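Local coordinates for protein mevalonate kinase (Staphylococcus aureus, PDB 2X7I) that probably catalyses the ATP-dependent phosphorylation of mevalonate to 5-phosphomevalonate, an early step of the mevalonate route to isoprenoids, as a member of the GHMP kinase family, at residues N75-L80 / D117-S122; V107-V112 / Q149-G154. All coordinates share one frame; numbering follows the deposited sequence.

Interaction 1: residues N75-L80 / D117-S122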
loop_
_atom_site.group_PDB
_atom_site.type_symbol
_atom_site.label_atom_id
_atom_site.label_comp_id
_atom_site.label_asym_id
_atom_site.label_seq_id
_atom_site.Cartn_x
_atom_site.Cartn_y
_atom_site.Cartn_z
ATOM N N ASN A 75 -0.917 -24.168 2.928
ATOM C CA ASN A 75 -0.636 -25.501 2.420
ATOM C C ASN A 75 0.858 -25.709 2.196
ATOM O O ASN A 75 1.419 -26.696 2.647
ATOM C CB ASN A 75 -1.400 -25.761 1.119
ATOM C CG ASN A 75 -2.873 -26.043 1.346
ATOM O OD1 ASN A 75 -3.320 -26.261 2.482
ATOM N ND2 ASN A 75 -3.642 -26.038 0.263
ATOM N N ARG A 76 1.495 -24.768 1.511
ATOM C CA ARG A 76 2.934 -24.831 1.264
ATOM C C ARG A 76 3.736 -24.871 2.555
ATOM O O ARG A 76 4.690 -25.630 2.673
ATOM C CB ARG A 76 3.399 -23.629 0.430
ATOM C CG ARG A 76 4.825 -23.770 -0.093
ATOM C CD ARG A 76 5.312 -22.473 -0.743
ATOM N NE ARG A 76 6.730 -22.494 -1.132
ATOM C CZ ARG A 76 7.218 -23.104 -2.215
ATOM N NH1 ARG A 76 6.417 -23.793 -3.039
ATOM N NH2 ARG A 76 8.527 -23.028 -2.473
ATOM N N PHE A 77 3.354 -24.038 3.513
ATOM C CA PHE A 77 4.063 -23.953 4.774
ATOM C C PHE A 77 3.965 -25.261 5.561
ATOM O O PHE A 77 4.931 -25.693 6.182
ATOM C CB PHE A 77 3.509 -22.780 5.585
ATOM C CG PHE A 77 3.944 -22.771 7.017
ATOM C CD1 PHE A 77 5.193 -22.276 7.372
ATOM C CD2 PHE A 77 3.098 -23.235 8.012
ATOM C CE1 PHE A 77 5.595 -22.253 8.692
ATOM C CE2 PHE A 77 3.496 -23.213 9.329
ATOM C CZ PHE A 77 4.754 -22.724 9.669
ATOM N N VAL A 78 2.795 -25.886 5.517
ATOM C CA VAL A 78 2.539 -27.134 6.217
ATOM C C VAL A 78 3.281 -28.329 5.596
ATOM O O VAL A 78 3.723 -29.224 6.315
ATOM C CB VAL A 78 1.015 -27.398 6.273
ATOM C CG1 VAL A 78 0.704 -28.855 6.620
ATOM C CG2 VAL A 78 0.362 -26.437 7.269
ATOM N N GLU A 79 3.441 -28.325 4.273
ATOM C CA GLU A 79 4.105 -29.430 3.569
ATOM C C GLU A 79 5.633 -29.300 3.544
ATOM O O GLU A 79 6.347 -30.272 3.783
ATOM C CB GLU A 79 3.548 -29.577 2.143
ATOM C CG GLU A 79 2.160 -30.235 2.081
ATOM C CD GLU A 79 2.127 -31.639 2.706
ATOM O OE1 GLU A 79 1.070 -32.036 3.255
ATOM O OE2 GLU A 79 3.160 -32.350 2.652
ATOM N N LEU A 80 6.131 -28.103 3.264
ATOM C CA LEU A 80 7.579 -27.845 3.283
ATOM C C LEU A 80 8.213 -28.229 4.635
ATOM O O LEU A 80 9.321 -28.779 4.681
ATOM C CB LEU A 80 7.855 -26.361 2.986
ATOM C CG LEU A 80 9.228 -25.943 2.444
ATOM C CD1 LEU A 80 9.252 -26.052 0.914
ATOM C CD2 LEU A 80 9.594 -24.512 2.873
ATOM N N ASP A 117 8.877 -17.006 12.832
ATOM C CA ASP A 117 8.689 -16.877 14.272
ATOM C C ASP A 117 8.158 -18.187 14.882
ATOM O O ASP A 117 8.613 -18.613 15.933
ATOM C CB ASP A 117 7.741 -15.710 14.574
ATOM C CG ASP A 117 7.701 -15.356 16.045
ATOM O OD1 ASP A 117 8.773 -15.377 16.680
ATOM O OD2 ASP A 117 6.605 -15.039 16.560
ATOM N N PHE A 118 7.212 -18.816 14.190
ATOM C CA PHE A 118 6.656 -20.120 14.554
ATOM C C PHE A 118 7.716 -21.228 14.601
ATOM O O PHE A 118 7.794 -21.990 15.568
ATOM C CB PHE A 118 5.565 -20.476 13.539
ATOM C CG PHE A 118 4.852 -21.771 13.803
ATOM C CD1 PHE A 118 3.690 -21.791 14.550
ATOM C CD2 PHE A 118 5.307 -22.958 13.244
ATOM C CE1 PHE A 118 3.000 -22.964 14.752
ATOM C CE2 PHE A 118 4.624 -24.149 13.452
ATOM C CZ PHE A 118 3.466 -24.148 14.210
ATOM N N LEU A 119 8.527 -21.313 13.554
ATOM C CA LEU A 119 9.589 -22.318 13.479
ATOM C C LEU A 119 10.785 -21.997 14.380
ATOM O O LEU A 119 11.662 -22.841 14.570
ATOM C CB LEU A 119 10.048 -22.493 12.032
ATOM C CG LEU A 119 8.972 -23.048 11.095
ATOM C CD1 LEU A 119 9.354 -22.825 9.629
ATOM C CD2 LEU A 119 8.703 -24.532 11.391
ATOM N N GLY A 120 10.808 -20.789 14.944
ATOM C CA GLY A 120 11.898 -20.358 15.812
ATOM C C GLY A 120 13.131 -19.976 15.019
ATOM O O GLY A 120 14.230 -19.972 15.558
ATOM N N LYS A 121 12.943 -19.621 13.747
ATOM C CA LYS A 121 14.061 -19.407 12.819
ATOM C C LYS A 121 14.422 -17.937 12.660
ATOM O O LYS A 121 13.546 -17.069 12.592
ATOM C CB LYS A 121 13.739 -19.991 11.440
ATOM C CG LYS A 121 13.809 -21.506 11.369
ATOM C CD LYS A 121 13.390 -22.030 9.998
ATOM C CE LYS A 121 14.433 -21.730 8.927
ATOM N NZ LYS A 121 14.118 -22.413 7.639
ATOM N N SER A 122 15.721 -17.670 12.578
ATOM C CA SER A 122 16.207 -16.319 12.339
ATOM C C SER A 122 15.881 -15.880 10.907
ATOM O O SER A 122 15.985 -16.672 9.972
ATOM C CB SER A 122 17.711 -16.236 12.612
ATOM O OG SER A 122 18.371 -17.444 12.256
#

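Interaction 2: residues V107-V112 / Q149-G154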
loop_
_atom_site.group_PDB
_atom_site.type_symbol
_atom_site.label_atom_id
_atom_site.label_comp_id
_atom_site.label_asym_id
_atom_site.label_seq_id
_atom_site.Cartn_x
_atom_site.Cartn_y
_atom_site.Cartn_z
ATOM N N VAL A 107 0.402 -9.040 3.167
ATOM C CA VAL A 107 0.055 -10.387 3.601
ATOM C C VAL A 107 1.282 -11.302 3.521
ATOM O O VAL A 107 1.569 -12.058 4.463
ATOM C CB VAL A 107 -1.132 -10.971 2.763
ATOM C CG1 VAL A 107 -1.313 -12.458 3.004
ATOM C CG2 VAL A 107 -2.438 -10.243 3.107
ATOM N N ALA A 108 2.025 -11.204 2.424
ATOM C CA ALA A 108 3.173 -12.078 2.209
ATOM C C ALA A 108 4.299 -11.808 3.204
ATOM O O ALA A 108 4.893 -12.741 3.720
ATOM C CB ALA A 108 3.678 -11.969 0.788
ATOM N N VAL A 109 4.595 -10.540 3.461
ATOM C CA VAL A 109 5.618 -10.169 4.443
ATOM C C VAL A 109 5.201 -10.597 5.867
ATOM O O VAL A 109 6.022 -11.128 6.619
ATOM C CB VAL A 109 5.920 -8.657 4.390
ATOM C CG1 VAL A 109 6.835 -8.222 5.546
ATOM C CG2 VAL A 109 6.556 -8.303 3.038
ATOM N N ALA A 110 3.931 -10.376 6.211
ATOM C CA ALA A 110 3.379 -10.770 7.498
ATOM C C ALA A 110 3.391 -12.286 7.664
ATOM O O ALA A 110 3.790 -12.807 8.714
ATOM C CB ALA A 110 1.978 -10.243 7.644
ATOM N N PHE A 111 2.960 -12.998 6.630
ATOM C CA PHE A 111 2.904 -14.450 6.700
ATOM C C PHE A 111 4.297 -15.085 6.853
ATOM O O PHE A 111 4.465 -16.049 7.619
ATOM C CB PHE A 111 2.193 -15.050 5.494
ATOM C CG PHE A 111 2.052 -16.526 5.581
ATOM C CD1 PHE A 111 1.013 -17.089 6.299
ATOM C CD2 PHE A 111 2.988 -17.356 5.007
ATOM C CE1 PHE A 111 0.903 -18.466 6.422
ATOM C CE2 PHE A 111 2.882 -18.727 5.127
ATOM C CZ PHE A 111 1.841 -19.283 5.831
ATOM N N VAL A 112 5.277 -14.557 6.122
ATOM C CA VAL A 112 6.640 -15.083 6.182
ATOM C C VAL A 112 7.260 -14.820 7.552
ATOM O O VAL A 112 7.888 -15.698 8.116
ATOM C CB VAL A 112 7.549 -14.492 5.096
ATOM C CG1 VAL A 112 9.016 -14.854 5.383
ATOM C CG2 VAL A 112 7.124 -14.989 3.721
ATOM N N GLN A 149 10.211 -4.428 -1.296
ATOM C CA GLN A 149 11.399 -3.722 -0.834
ATOM C C GLN A 149 11.035 -2.492 0.011
ATOM O O GLN A 149 11.641 -2.255 1.049
ATOM C CB GLN A 149 12.299 -3.340 -2.017
ATOM C CG GLN A 149 13.505 -2.464 -1.658
ATOM C CD GLN A 149 14.455 -3.098 -0.647
ATOM O OE1 GLN A 149 14.363 -4.289 -0.354
ATOM N NE2 GLN A 149 15.392 -2.294 -0.122
ATOM N N THR A 150 10.036 -1.725 -0.414
ATOM C CA THR A 150 9.596 -0.559 0.362
ATOM C C THR A 150 9.092 -0.994 1.733
ATOM O O THR A 150 9.477 -0.423 2.748
ATOM C CB THR A 150 8.483 0.221 -0.368
ATOM O OG1 THR A 150 8.935 0.593 -1.678
ATOM C CG2 THR A 150 8.092 1.462 0.414
ATOM N N ILE A 151 8.250 -2.020 1.755
ATOM C CA ILE A 151 7.686 -2.546 2.995
ATOM C C ILE A 151 8.749 -3.112 3.950
ATOM O O ILE A 151 8.804 -2.716 5.109
ATOM C CB ILE A 151 6.615 -3.627 2.709
ATOM C CG1 ILE A 151 5.360 -2.983 2.116
ATOM C CG2 ILE A 151 6.217 -4.358 3.984
ATOM C CD1 ILE A 151 4.389 -3.996 1.582
ATOM N N VAL A 152 9.590 -4.016 3.459
ATOM C CA VAL A 152 10.610 -4.664 4.285
ATOM C C VAL A 152 11.644 -3.680 4.832
ATOM O O VAL A 152 11.898 -3.649 6.038
ATOM C CB VAL A 152 11.322 -5.790 3.518
ATOM C CG1 VAL A 152 12.512 -6.304 4.304
ATOM C CG2 VAL A 152 10.348 -6.913 3.254
ATOM N N SER A 153 12.218 -2.868 3.949
ATOM C CA SER A 153 13.197 -1.846 4.348
ATOM C C SER A 153 12.612 -0.748 5.240
ATOM O O SER A 153 13.327 -0.136 6.015
ATOM C CB SER A 153 13.818 -1.191 3.114
ATOM O OG SER A 153 12.852 -0.421 2.389
ATOM N N GLY A 154 11.317 -0.481 5.116
ATOM C CA GLY A 154 10.701 0.657 5.805
ATOM C C GLY A 154 11.197 2.003 5.279
ATOM O O GLY A 154 11.132 3.023 5.980
#

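Interaction 1: residues N75-L80 / D117-S122
Phe-77 carries its side of this contact alone, meeting Phe-118 and Leu-119 at the far end of helix 103-119. Its CB leaves helix 70-80 in the direction of 117-122, and with CG anti to the backbone N (chi1 167°) the ring is held straight out across the gap between the helices. CB packs on the ring of Phe-111, and the Phe-77 side chain also touches Ser-115; these two lie about two turns and one turn earlier in helix 103-119 than Phe-118. The leading atoms do the work here. Phe-77 CZ lies 3.6 Å from Phe-118 CD2 and 4.0 Å from Phe-118 CE2. Beside it, Phe-77 CE1 touches Leu-119 CD1 at 3.9 Å. The two rings form an offset edge-to-face pair, the edge of Phe-77 turned toward the face of Phe-118, with the Phe-77 and Phe-118 centroids 5.7 Å apart and the planes at 74°. The Leu-119 side chain runs past that of Phe-77 in the opposite direction. No hydrogen bond spans the two segments, and the fit depends on apolar contact and the tilt of the rings. Just beyond, Gly-120, with positive phi, is the C-prime residue of a Schellman motif that ends helix 103-119, directly after the two residues that receive the ring. Leu-87 of strand 87-93 lies against both phenylalanines, while Ile-43 and Ala-45 of strand 29-45 pack on Phe-118, so the C-terminal ends of helices 70-80 and 103-119 close together over the mixed sheet.

Interaction 2: residues V107-V112 / Q149-G154
One methyl of Val-109 meets both Val-152 and Ile-151 across the contact. Val-109 CG2 lies 4.0 Å from CG2 of Val-152 and 4.1 Å from CG2 of Ile-151, so three branch methyls make up the contact between the two segments, with no hydrogen bond between them. The Val-109 side chain crosses each partner at a slant. Although both partners use a CG2, the torsions place these methyls differently: in Ile-151 CG2 is anti to the backbone N, with CG1 swung beside that N (chi1 -71°), whereas in Val-152 CG2 stands beside the backbone N. Consecutive residues thereby present one methyl each to the same methyl of Val-109. The backbones come fairly close, 7.4 Å between the CA atoms of Val-109 and Val-152.

All three residues are buried, Ser-11 of strand 6-16 covering Val-109 and Ile-151, and Ile-129 of helix 125-140 covering Val-152. The end of helix 145-153 is secured locally. Ser-153 OG bonds to the carbonyl O of Gln-149 at 2.6 Å, and that oxygen also accepts Ser-153 N at 3.0 Å; the two donors come from opposite faces of the carbonyl plane, the hydroxyl tilted 26° from it. Ser-153 OG is further hydrogen-bonded to Lys-155 N, tying the helix end to the chain that follows. Gly-154, with positive phi, is where helical geometry stops. Helices 103-119 and 145-153 both pack on strands 6-16 and 29-45 of the mixed sheet, and helix 125-140 touches both of them, consistent with the alpha/beta N-terminal domain of GHMP kinases.

In the fold
Both interactions draw on helix 103-119, at two places along it: interaction 2 uses the middle and interaction 1 the C-terminal end, with centres about 16 Å apart. Interaction 2 is nearer the centre of the chain, about 11 Å from it against 26 Å for interaction 1. They touch directly, Phe-77 CB lying 3.9 Å from Phe-111 CZ. Along the chain the segments alternate, 75-80, 107-112, 117-122, 149-154; helix 145-153 comes two helices after 103-119. Helix 103-119 thus links helices 70-80 and 145-153 through two apolar contacts, which tie its middle and its outer end into the same helical packing of the N-terminal GHMP kinase region.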